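Local coordinates for B12-binding domain-containing protein (Kitasatospora setae, PDB 6WTF) that probably methylates C2 of tryptophan by cobalamin-dependent radical S-adenosylmethionine chemistry, holding a [4Fe-4S] cluster and cobalamin in one chain, at residues I221-G226 and T269-F274; T242-R247 and N275-H280; G410-P415 and Q462-E467. All coordinates share one frame; numbering follows the deposited sequence.

Contact 1. Residues I221-G226 and T269-F274. With SF4 (iron/sulfur cluster), chain C; SA8 (S-5'-azamethionine-5'-deoxyadenosine), chain E.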
loop_
_atom_site.group_PDB
_atom_site.type_symbol
_atom_site.label_atom_id
_atom_site.label_comp_id
_atom_site.label_asym_id
_atom_site.label_seq_id
_atom_site.Cartn_x
_atom_site.Cartn_y
_atom_site.Cartn_z
ATOM N N ILE A 221 -5.829 -10.615 2.728
ATOM C CA ILE A 221 -7.274 -10.736 2.558
ATOM C C ILE A 221 -7.887 -9.346 2.568
ATOM O O ILE A 221 -7.566 -8.512 3.422
ATOM C CB ILE A 221 -7.929 -11.629 3.635
ATOM C CG1 ILE A 221 -9.434 -11.742 3.386
ATOM C CG2 ILE A 221 -7.644 -11.128 5.044
ATOM C CD1 ILE A 221 -9.771 -12.398 2.075
ATOM N N LEU A 222 -8.767 -9.105 1.602
ATOM C CA LEU A 222 -9.490 -7.851 1.471
ATOM C C LEU A 222 -10.924 -8.057 1.936
ATOM O O LEU A 222 -11.602 -8.981 1.475
ATOM C CB LEU A 222 -9.475 -7.375 0.019
ATOM C CG LEU A 222 -10.337 -6.156 -0.306
ATOM C CD1 LEU A 222 -9.760 -4.929 0.363
ATOM C CD2 LEU A 222 -10.433 -5.961 -1.824
ATOM N N THR A 223 -11.383 -7.203 2.844
ATOM C CA THR A 223 -12.778 -7.239 3.258
ATOM C C THR A 223 -13.601 -6.089 2.703
ATOM O O THR A 223 -14.816 -6.233 2.558
ATOM C CB THR A 223 -12.883 -7.230 4.786
ATOM O OG1 THR A 223 -12.918 -5.876 5.248
ATOM C CG2 THR A 223 -11.678 -7.931 5.396
ATOM N N LYS A 224 -12.969 -4.961 2.383
ATOM C CA LYS A 224 -13.687 -3.813 1.852
ATOM C C LYS A 224 -12.700 -2.861 1.195
ATOM O O LYS A 224 -11.585 -2.666 1.688
ATOM C CB LYS A 224 -14.479 -3.091 2.953
ATOM C CG LYS A 224 -13.652 -2.702 4.187
ATOM C CD LYS A 224 -14.536 -2.646 5.438
ATOM C CE LYS A 224 -13.726 -2.735 6.738
ATOM N NZ LYS A 224 -12.753 -1.607 6.891
ATOM N N ASN A 225 -13.127 -2.263 0.095
ATOM C CA ASN A 225 -12.334 -1.288 -0.634
ATOM C C ASN A 225 -12.733 0.124 -0.227
ATOM O O ASN A 225 -13.913 0.402 -0.002
ATOM C CB ASN A 225 -12.521 -1.457 -2.142
ATOM C CG ASN A 225 -11.774 -0.414 -2.932
ATOM O OD1 ASN A 225 -10.557 -0.505 -3.093
ATOM N ND2 ASN A 225 -12.493 0.598 -3.416
ATOM N N GLY A 226 -11.744 1.009 -0.140
ATOM C CA GLY A 226 -11.975 2.428 0.034
ATOM C C GLY A 226 -11.733 2.900 1.458
ATOM O O GLY A 226 -11.552 2.120 2.397
ATOM N N THR A 269 -4.817 -8.197 6.664
ATOM C CA THR A 269 -5.916 -7.531 5.985
ATOM C C THR A 269 -5.368 -6.433 5.088
ATOM O O THR A 269 -4.342 -5.817 5.382
ATOM C CB THR A 269 -6.918 -6.950 6.979
ATOM O OG1 THR A 269 -6.271 -5.991 7.829
ATOM C CG2 THR A 269 -7.519 -8.062 7.806
ATOM N N THR A 270 -6.032 -6.228 3.952
ATOM C CA THR A 270 -5.603 -5.230 2.983
ATOM C C THR A 270 -6.608 -4.092 2.863
ATOM O O THR A 270 -6.583 -3.347 1.879
ATOM C CB THR A 270 -5.343 -5.876 1.622
ATOM O OG1 THR A 270 -6.551 -6.455 1.117
ATOM C CG2 THR A 270 -4.278 -6.960 1.748
ATOM N N ASP A 271 -7.501 -3.955 3.840
ATOM C CA ASP A 271 -8.358 -2.786 3.910
ATOM C C ASP A 271 -7.523 -1.540 4.164
ATOM O O ASP A 271 -6.400 -1.603 4.674
ATOM C CB ASP A 271 -9.390 -2.930 5.030
ATOM C CG ASP A 271 -10.238 -4.174 4.891
ATOM O OD1 ASP A 271 -10.295 -4.749 3.786
ATOM O OD2 ASP A 271 -10.845 -4.585 5.901
ATOM N N SER A 272 -8.081 -0.389 3.791
ATOM C CA SER A 272 -7.475 0.871 4.207
ATOM C C SER A 272 -7.329 0.915 5.721
ATOM O O SER A 272 -6.243 1.186 6.244
ATOM C CB SER A 272 -8.309 2.048 3.700
ATOM O OG SER A 272 -8.155 2.201 2.304
ATOM N N GLU A 273 -8.411 0.625 6.439
ATOM C CA GLU A 273 -8.397 0.478 7.892
ATOM C C GLU A 273 -9.422 -0.584 8.252
ATOM O O GLU A 273 -10.595 -0.451 7.897
ATOM C CB GLU A 273 -8.728 1.797 8.606
ATOM C CG GLU A 273 -7.877 2.984 8.214
ATOM C CD GLU A 273 -6.466 2.911 8.745
ATOM O OE1 GLU A 273 -6.176 2.047 9.597
ATOM O OE2 GLU A 273 -5.636 3.726 8.308
ATOM N N PHE A 274 -8.991 -1.637 8.943
ATOM C CA PHE A 274 -9.912 -2.733 9.222
ATOM C C PHE A 274 -11.073 -2.275 10.099
ATOM O O PHE A 274 -12.227 -2.648 9.856
ATOM C CB PHE A 274 -9.177 -3.905 9.873
ATOM C CG PHE A 274 -10.046 -5.110 10.080
ATOM C CD1 PHE A 274 -10.773 -5.638 9.025
ATOM C CD2 PHE A 274 -10.142 -5.715 11.321
ATOM C CE1 PHE A 274 -11.579 -6.750 9.205
ATOM C CE2 PHE A 274 -10.942 -6.822 11.507
ATOM C CZ PHE A 274 -11.661 -7.341 10.447
HETATM FE FE1 SF4 C . -6.622 8.124 7.163
HETATM FE FE2 SF4 C . -8.001 6.359 5.583
HETATM FE FE3 SF4 C . -6.030 5.458 7.249
HETATM FE FE4 SF4 C . -5.382 6.917 5.035
HETATM S S1 SF4 C . -6.364 4.865 5.069
HETATM S S2 SF4 C . -4.545 7.173 7.148
HETATM S S3 SF4 C . -7.135 8.364 4.947
HETATM S S4 SF4 C . -7.989 6.454 7.864
HETATM N N SA8 E . -3.846 2.006 5.294
HETATM C CA SA8 E . -2.737 2.791 5.865
HETATM C C SA8 E . -1.472 2.594 5.038
HETATM O O SA8 E . -0.737 3.660 4.997
HETATM O OXT SA8 E . -1.196 1.543 4.478
HETATM C CB SA8 E . -2.468 2.424 7.360
HETATM C CG SA8 E . -1.859 3.584 8.136
HETATM N ND SA8 E . -0.438 3.800 7.855
HETATM C CE SA8 E . 0.346 2.608 8.198
HETATM C "C5'" SA8 E . 0.055 5.029 8.471
HETATM C "C4'" SA8 E . 1.540 5.252 8.256
HETATM O "O4'" SA8 E . 1.845 5.200 6.846
HETATM C "C3'" SA8 E . 2.004 6.639 8.675
HETATM O "O3'" SA8 E . 2.237 6.703 10.077
HETATM C "C2'" SA8 E . 3.296 6.794 7.868
HETATM O "O2'" SA8 E . 4.397 6.187 8.535
HETATM C "C1'" SA8 E . 2.964 6.029 6.575
HETATM N N9 SA8 E . 2.645 6.882 5.434
HETATM C C8 SA8 E . 1.470 6.925 4.729
HETATM N N7 SA8 E . 1.459 7.811 3.762
HETATM C C5 SA8 E . 2.717 8.393 3.834
HETATM C C6 SA8 E . 3.343 9.403 3.076
HETATM N N6 SA8 E . 2.744 10.073 2.083
HETATM N N1 SA8 E . 4.619 9.721 3.389
HETATM C C2 SA8 E . 5.213 9.081 4.400
HETATM N N3 SA8 E . 4.718 8.127 5.192
HETATM C C4 SA8 E . 3.460 7.824 4.856
HETATM O O HOH W 1 -10.663 -0.325 3.146
HETATM O O HOH W 2 -9.233 0.629 0.399
#

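Contact 2. Residues T242-R247 and N275-H280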
loop_
_atom_site.group_PDB
_atom_site.type_symbol
_atom_site.label_atom_id
_atom_site.label_comp_id
_atom_site.label_asym_id
_atom_site.label_seq_id
_atom_site.Cartn_x
_atom_site.Cartn_y
_atom_site.Cartn_z
ATOM N N THR A 242 -13.480 6.818 -2.060
ATOM C CA THR A 242 -13.860 7.561 -0.865
ATOM C C THR A 242 -15.075 6.974 -0.158
ATOM O O THR A 242 -15.482 7.499 0.880
ATOM C CB THR A 242 -14.133 9.034 -1.209
ATOM O OG1 THR A 242 -15.170 9.115 -2.191
ATOM C CG2 THR A 242 -12.886 9.711 -1.749
ATOM N N ARG A 243 -15.676 5.917 -0.702
ATOM C CA ARG A 243 -16.776 5.229 -0.046
ATOM C C ARG A 243 -16.475 3.737 -0.000
ATOM O O ARG A 243 -15.757 3.206 -0.850
ATOM C CB ARG A 243 -18.119 5.487 -0.754
ATOM C CG ARG A 243 -18.590 6.940 -0.689
ATOM C CD ARG A 243 -18.759 7.401 0.759
ATOM N NE ARG A 243 -19.178 8.796 0.857
ATOM C CZ ARG A 243 -18.351 9.814 1.078
ATOM N NH1 ARG A 243 -17.052 9.595 1.225
ATOM N NH2 ARG A 243 -18.824 11.053 1.151
ATOM N N TYR A 244 -17.031 3.062 1.002
ATOM C CA TYR A 244 -16.685 1.669 1.248
ATOM C C TYR A 244 -17.461 0.769 0.294
ATOM O O TYR A 244 -18.694 0.826 0.238
ATOM C CB TYR A 244 -16.963 1.294 2.703
ATOM C CG TYR A 244 -16.169 2.117 3.697
ATOM C CD1 TYR A 244 -14.785 2.013 3.771
ATOM C CD2 TYR A 244 -16.803 3.008 4.549
ATOM C CE1 TYR A 244 -14.056 2.775 4.666
ATOM C CE2 TYR A 244 -16.085 3.772 5.447
ATOM C CZ TYR A 244 -14.711 3.653 5.499
ATOM O OH TYR A 244 -13.997 4.416 6.398
ATOM N N GLY A 245 -16.732 -0.040 -0.468
ATOM C CA GLY A 245 -17.321 -1.147 -1.194
ATOM C C GLY A 245 -17.052 -2.436 -0.446
ATOM O O GLY A 245 -15.975 -3.025 -0.577
ATOM N N GLN A 246 -18.014 -2.869 0.365
ATOM C CA GLN A 246 -17.837 -4.047 1.202
ATOM C C GLN A 246 -18.113 -5.324 0.423
ATOM O O GLN A 246 -19.040 -5.388 -0.390
ATOM C CB GLN A 246 -18.767 -3.986 2.411
ATOM C CG GLN A 246 -18.260 -3.132 3.545
ATOM C CD GLN A 246 -19.004 -1.828 3.656
ATOM O OE1 GLN A 246 -19.691 -1.406 2.722
ATOM N NE2 GLN A 246 -18.876 -1.178 4.806
ATOM N N ARG A 247 -17.295 -6.343 0.676
ATOM C CA ARG A 247 -17.494 -7.665 0.102
ATOM C C ARG A 247 -18.461 -8.488 0.948
ATOM O O ARG A 247 -18.643 -8.247 2.146
ATOM C CB ARG A 247 -16.169 -8.416 -0.026
ATOM C CG ARG A 247 -15.039 -7.631 -0.655
ATOM C CD ARG A 247 -13.794 -8.499 -0.750
ATOM N NE ARG A 247 -14.089 -9.810 -1.327
ATOM C CZ ARG A 247 -13.296 -10.875 -1.233
ATOM N NH1 ARG A 247 -12.143 -10.807 -0.574
ATOM N NH2 ARG A 247 -13.661 -12.016 -1.798
ATOM N N ASN A 275 -10.796 -1.451 11.111
ATOM C CA ASN A 275 -11.824 -1.114 12.089
ATOM C C ASN A 275 -12.729 0.027 11.646
ATOM O O ASN A 275 -13.697 0.327 12.355
ATOM C CB ASN A 275 -11.189 -0.768 13.441
ATOM C CG ASN A 275 -10.298 0.453 13.376
ATOM O OD1 ASN A 275 -9.594 0.669 12.391
ATOM N ND2 ASN A 275 -10.322 1.259 14.430
ATOM N N LEU A 276 -12.444 0.671 10.513
ATOM C CA LEU A 276 -13.394 1.600 9.913
ATOM C C LEU A 276 -14.470 0.829 9.161
ATOM O O LEU A 276 -14.225 -0.258 8.634
ATOM C CB LEU A 276 -12.698 2.591 8.979
ATOM C CG LEU A 276 -11.732 3.553 9.669
ATOM C CD1 LEU A 276 -11.197 4.574 8.676
ATOM C CD2 LEU A 276 -12.406 4.236 10.864
ATOM N N SER A 277 -15.672 1.407 9.117
ATOM C CA SER A 277 -16.887 0.684 8.752
ATOM C C SER A 277 -17.039 -0.523 9.684
ATOM O O SER A 277 -16.979 -1.688 9.283
ATOM C CB SER A 277 -16.865 0.281 7.270
ATOM O OG SER A 277 -18.124 -0.210 6.849
ATOM N N ILE A 278 -17.252 -0.183 10.961
ATOM C CA ILE A 278 -16.959 -1.096 12.064
ATOM C C ILE A 278 -17.952 -2.250 12.122
ATOM O O ILE A 278 -17.585 -3.372 12.499
ATOM C CB ILE A 278 -16.918 -0.305 13.392
ATOM C CG1 ILE A 278 -16.656 -1.231 14.587
ATOM C CG2 ILE A 278 -18.210 0.490 13.605
ATOM C CD1 ILE A 278 -15.283 -1.898 14.563
ATOM N N ALA A 279 -19.217 -2.003 11.775
ATOM C CA ALA A 279 -20.225 -3.055 11.857
ATOM C C ALA A 279 -19.883 -4.211 10.933
ATOM O O ALA A 279 -20.077 -5.381 11.283
ATOM C CB ALA A 279 -21.605 -2.491 11.521
ATOM N N HIS A 280 -19.371 -3.896 9.744
ATOM C CA HIS A 280 -18.978 -4.925 8.793
ATOM C C HIS A 280 -17.782 -5.711 9.310
ATOM O O HIS A 280 -17.708 -6.931 9.129
ATOM C CB HIS A 280 -18.670 -4.274 7.444
ATOM C CG HIS A 280 -18.271 -5.240 6.374
ATOM N ND1 HIS A 280 -16.965 -5.629 6.171
ATOM C CD2 HIS A 280 -19.003 -5.861 5.417
ATOM C CE1 HIS A 280 -16.912 -6.466 5.150
ATOM N NE2 HIS A 280 -18.132 -6.616 4.670
#

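Contact 3. Residues G410-P415 and Q462-E467. With SA8 (S-5'-azamethionine-5'-deoxyadenosine), chain E.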
loop_
_atom_site.group_PDB
_atom_site.type_symbol
_atom_site.label_atom_id
_atom_site.label_comp_id
_atom_site.label_asym_id
_atom_site.label_seq_id
_atom_site.Cartn_x
_atom_site.Cartn_y
_atom_site.Cartn_z
ATOM N N GLY A 410 9.265 12.855 8.092
ATOM C CA GLY A 410 9.173 13.422 6.764
ATOM C C GLY A 410 8.015 12.838 5.975
ATOM O O GLY A 410 7.671 11.654 6.096
ATOM N N LEU A 411 7.433 13.670 5.117
ATOM C CA LEU A 411 6.223 13.329 4.384
ATOM C C LEU A 411 6.496 13.357 2.887
ATOM O O LEU A 411 7.025 14.345 2.366
ATOM C CB LEU A 411 5.097 14.306 4.722
ATOM C CG LEU A 411 3.831 14.101 3.894
ATOM C CD1 LEU A 411 3.103 12.854 4.375
ATOM C CD2 LEU A 411 2.928 15.331 3.947
ATOM N N ARG A 412 6.126 12.278 2.201
ATOM C CA ARG A 412 6.164 12.258 0.746
ATOM C C ARG A 412 4.884 12.877 0.193
ATOM O O ARG A 412 3.780 12.513 0.608
ATOM C CB ARG A 412 6.334 10.828 0.234
ATOM C CG ARG A 412 7.776 10.350 0.240
ATOM C CD ARG A 412 8.438 10.674 -1.084
ATOM N NE ARG A 412 7.808 9.949 -2.181
ATOM C CZ ARG A 412 7.183 10.529 -3.200
ATOM N NH1 ARG A 412 7.103 11.856 -3.272
ATOM N NH2 ARG A 412 6.639 9.783 -4.147
ATOM N N LEU A 413 5.032 13.811 -0.741
ATOM C CA LEU A 413 3.890 14.522 -1.301
ATOM C C LEU A 413 3.378 13.823 -2.552
ATOM O O LEU A 413 4.157 13.274 -3.333
ATOM C CB LEU A 413 4.264 15.965 -1.629
ATOM C CG LEU A 413 4.587 16.843 -0.419
ATOM C CD1 LEU A 413 4.896 18.246 -0.882
ATOM C CD2 LEU A 413 3.440 16.834 0.579
ATOM N N PHE A 414 2.057 13.835 -2.721
ATOM C CA PHE A 414 1.373 13.205 -3.840
ATOM C C PHE A 414 0.263 14.126 -4.320
ATOM O O PHE A 414 -0.305 14.882 -3.521
ATOM C CB PHE A 414 0.790 11.838 -3.446
ATOM C CG PHE A 414 1.823 10.758 -3.331
ATOM C CD1 PHE A 414 2.433 10.488 -2.115
ATOM C CD2 PHE A 414 2.187 10.016 -4.436
ATOM C CE1 PHE A 414 3.393 9.489 -2.008
ATOM C CE2 PHE A 414 3.140 9.017 -4.342
ATOM C CZ PHE A 414 3.749 8.756 -3.129
ATOM N N PRO A 415 -0.083 14.073 -5.611
ATOM C CA PRO A 415 -1.002 15.080 -6.165
ATOM C C PRO A 415 -2.382 15.083 -5.534
ATOM O O PRO A 415 -3.009 16.147 -5.453
ATOM C CB PRO A 415 -1.065 14.717 -7.656
ATOM C CG PRO A 415 -0.629 13.309 -7.734
ATOM C CD PRO A 415 0.388 13.137 -6.647
ATOM N N GLN A 462 4.612 16.366 -11.716
ATOM C CA GLN A 462 5.522 17.246 -10.986
ATOM C C GLN A 462 5.905 16.673 -9.626
ATOM O O GLN A 462 7.013 16.921 -9.136
ATOM C CB GLN A 462 4.877 18.618 -10.810
ATOM C CG GLN A 462 3.579 18.563 -10.023
ATOM C CD GLN A 462 2.914 19.913 -9.881
ATOM O OE1 GLN A 462 3.579 20.946 -9.878
ATOM N NE2 GLN A 462 1.591 19.909 -9.753
ATOM N N PHE A 463 5.026 15.885 -9.011
ATOM C CA PHE A 463 5.337 15.339 -7.695
ATOM C C PHE A 463 6.376 14.228 -7.743
ATOM O O PHE A 463 6.868 13.818 -6.687
ATOM C CB PHE A 463 4.053 14.847 -7.030
ATOM C CG PHE A 463 3.124 15.961 -6.622
ATOM C CD1 PHE A 463 2.213 16.487 -7.521
ATOM C CD2 PHE A 463 3.164 16.479 -5.336
ATOM C CE1 PHE A 463 1.361 17.512 -7.150
ATOM C CE2 PHE A 463 2.310 17.508 -4.956
ATOM C CZ PHE A 463 1.409 18.023 -5.866
ATOM N N MET A 464 6.748 13.761 -8.933
ATOM C CA MET A 464 7.738 12.707 -9.099
ATOM C C MET A 464 8.912 13.103 -9.981
ATOM O O MET A 464 10.014 12.584 -9.782
ATOM C CB MET A 464 7.069 11.450 -9.678
ATOM C CG MET A 464 8.006 10.283 -9.954
ATOM S SD MET A 464 8.133 9.126 -8.573
ATOM C CE MET A 464 6.412 8.699 -8.340
ATOM N N PHE A 465 8.716 14.017 -10.934
ATOM C CA PHE A 465 9.744 14.394 -11.893
ATOM C C PHE A 465 9.948 15.903 -11.895
ATOM O O PHE A 465 9.031 16.675 -11.599
ATOM C CB PHE A 465 9.381 13.941 -13.319
ATOM C CG PHE A 465 9.171 12.460 -13.456
ATOM C CD1 PHE A 465 10.244 11.614 -13.703
ATOM C CD2 PHE A 465 7.904 11.912 -13.353
ATOM C CE1 PHE A 465 10.058 10.247 -13.836
ATOM C CE2 PHE A 465 7.711 10.543 -13.483
ATOM C CZ PHE A 465 8.788 9.714 -13.725
ATOM N N ASP A 466 11.161 16.321 -12.259
ATOM C CA ASP A 466 11.428 17.732 -12.495
ATOM C C ASP A 466 11.154 18.071 -13.962
ATOM O O ASP A 466 10.769 17.215 -14.765
ATOM C CB ASP A 466 12.855 18.098 -12.072
ATOM C CG ASP A 466 13.933 17.471 -12.954
ATOM O OD1 ASP A 466 13.619 16.791 -13.954
ATOM O OD2 ASP A 466 15.124 17.667 -12.635
ATOM N N GLU A 467 11.370 19.339 -14.316
ATOM C CA GLU A 467 11.041 19.811 -15.657
ATOM C C GLU A 467 11.812 19.061 -16.732
ATOM O O GLU A 467 11.325 18.920 -17.859
ATOM C CB GLU A 467 11.319 21.313 -15.763
ATOM C CG GLU A 467 10.514 22.183 -14.801
ATOM C CD GLU A 467 11.128 22.272 -13.406
ATOM O OE1 GLU A 467 11.963 21.411 -13.046
ATOM O OE2 GLU A 467 10.772 23.214 -12.664
HETATM N N SA8 E . -3.846 2.006 5.294
HETATM C CA SA8 E . -2.737 2.791 5.865
HETATM C C SA8 E . -1.472 2.594 5.038
HETATM O O SA8 E . -0.737 3.660 4.997
HETATM O OXT SA8 E . -1.196 1.543 4.478
HETATM C CB SA8 E . -2.468 2.424 7.360
HETATM C CG SA8 E . -1.859 3.584 8.136
HETATM N ND SA8 E . -0.438 3.800 7.855
HETATM C CE SA8 E . 0.346 2.608 8.198
HETATM C "C5'" SA8 E . 0.055 5.029 8.471
HETATM C "C4'" SA8 E . 1.540 5.252 8.256
HETATM O "O4'" SA8 E . 1.845 5.200 6.846
HETATM C "C3'" SA8 E . 2.004 6.639 8.675
HETATM O "O3'" SA8 E . 2.237 6.703 10.077
HETATM C "C2'" SA8 E . 3.296 6.794 7.868
HETATM O "O2'" SA8 E . 4.397 6.187 8.535
HETATM C "C1'" SA8 E . 2.964 6.029 6.575
HETATM N N9 SA8 E . 2.645 6.882 5.434
HETATM C C8 SA8 E . 1.470 6.925 4.729
HETATM N N7 SA8 E . 1.459 7.811 3.762
HETATM C C5 SA8 E . 2.717 8.393 3.834
HETATM C C6 SA8 E . 3.343 9.403 3.076
HETATM N N6 SA8 E . 2.744 10.073 2.083
HETATM N N1 SA8 E . 4.619 9.721 3.389
HETATM C C2 SA8 E . 5.213 9.081 4.400
HETATM N N3 SA8 E . 4.718 8.127 5.192
HETATM C C4 SA8 E . 3.460 7.824 4.856
#

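Contact 1. Residues I221-G226 and T269-F274
The carboxylate of Asp-271 reaches the bend at Thr-223 and Lys-224 and is gripped there by three hydrogen bonds. OD1 takes Thr-223 N on its syn lone pair at 2.8 Å and also accepts Lys-224 N, which arrives 51° above the carboxylate plane. OD2 is met on its syn side by Thr-223 OG1 at 2.5 Å. The Lys-224 side chain crosses this carboxylate at about a right angle. Leaving CB, it sets CG 3.8 Å from Asp-271 CG and carries CD past OD2; CE then lies 3.5 Å from both Phe-274 O and Asp-271 OD2. A last bend (chi4 61°) swings NZ over Phe-274 O, a hydrogen bond of 3.2 Å from above the carbonyl plane; NZ also bonds Leu-276 O outside the segments and makes a long salt bridge to Asp-271 OD2 (3.7 Å). With alanine in place of Asp-271, two backbone N-H groups and a hydroxyl would probably lose their acceptor, and the lysine its salt-bridge partner. Ahead of these bonds in the chain, Thr-270 N donates to Ile-221 O where the parallel strands end. After them, Ser-272 O accepts the amino N of the SA8 ligand at 2.7 Å, and Glu-273 OE2 binds iron FE3 at 2.1 Å. Such a loop after the second barrel strand, holding the amino group of the methionine moiety, is characteristic of the radical SAM core.

Contact 2. Residues T242-R247 and N275-H280
A chi1 of -179° points the His-280 imidazole away from its own backbone nitrogen and carries it from the first turn of helix 278-294 across to Gln-246, while Tyr-244 keeps CG anti to its carbonyl carbon (chi1 -60°) and lays its ring against Ser-277. The contact thus packs the short antiparallel pair formed by strands 224-225 and 245-246 onto the start of a helix in the radical SAM core, whose barrel-like fold alternates strands and helices. Ser-277 holds the N-cap position of that helix without a capping bond from its side chain; its CB instead makes a CH-pi contact over one face of the Tyr-244 ring, 4.0 Å from the centroid. At the far end of the same ring, Tyr-244 OH lies 3.4 Å from Leu-276 CB and close to Leu-276 CD1 as well, and it also receives a weak hydrogen bond from Ala-228 N. Leu-276 in turn touches the iron-sulfur cluster, so this corner borders the metal site. The other half of the contact belongs to Gln-246 and His-280, whose side chains run antiparallel alongside one another. Gln-246 CG sits over one imidazole face, 3.5 Å from the ring centroid, and CB lies over the same face, near NE2. The edge of the ring is taken by a straight hydrogen bond: His-280 NE2 donates to Arg-247 O at 3.0 Å with an angle of 171° at the hydrogen, the oxygen lying in the ring plane and the nitrogen in the carbonyl plane.

Contact 3. Residues G410-P415 and Q462-E467
The two backbones come nearest at Phe-414 and Phe-463, whose CA atoms are 5.9 Å apart, where extended chain leaving strand 404-412 passes the loop that follows helix 456-461. Phe-463 carries most of the contact. Its CG lies anti to the carbonyl carbon (chi1 -70°), and the ring is thereby laid along the backbone from Leu-413 to Pro-415. One ring face receives Phe-414 C and Pro-415 CA, the latter in a CH-pi contact 3.8 Å from the centroid and 21° off the normal. Pro-415 CB packs beside them, 3.7 Å from Phe-463 CD1, the proline and phenylalanine side chains lying alongside and pointing opposite ways. At the rim, Leu-413 CB lies in the plane of the ring and 3.9 Å from Phe-463 CD2; the rest of Leu-413 leans on helix 418-427. Arg-412 turns its guanidinium towards the loop, with NH2 4.3 Å from Met-464 CE, but its polar partners lie beyond both segments: NE forms a salt bridge with Asp-72 and NH1 a hydrogen bond with Val-474 O. Phe-414 CE1 lies over one face of that guanidinium, toward its rim, while the Phe-414 side chain also touches cobalamin. On its backbone side, Arg-412 reads the adenine of the SA8 ligand: its N donates to ligand N1 at 3.2 Å, and its O accepts ligand N6 at 3.0 Å with an angle of 165° at the hydrogen. The chemistry is divided accordingly. Carbon-to-ring packing joins the loop to the strand end, whereas the paired donor and acceptor of Arg-412 match the adenine edge, an arrangement consistent with selection of an adenosyl group.

Overall arrangement
All three contacts belong to the radical SAM core, but they form two groups. Contacts 1 and 2 lie side by side, their centres about 8 Å apart; their segments alternate along the chain, and both reach the small sheet of strands 224-225 and 245-246. Arg-247 of contact 2 probably hydrogen-bonds Leu-222 O of contact 1. Contact 3 comes later in the chain, its centre about 26 Å from that of contact 1 and about 30 Å from that of contact 2, at the end of strand 404-412 in the same curled sheet as strands 219-221 and 266-269. SA8 spans the gap, touching contacts 1 and 3 with its methionine-like and adenine ends, so distant barrel strands hold one ligand.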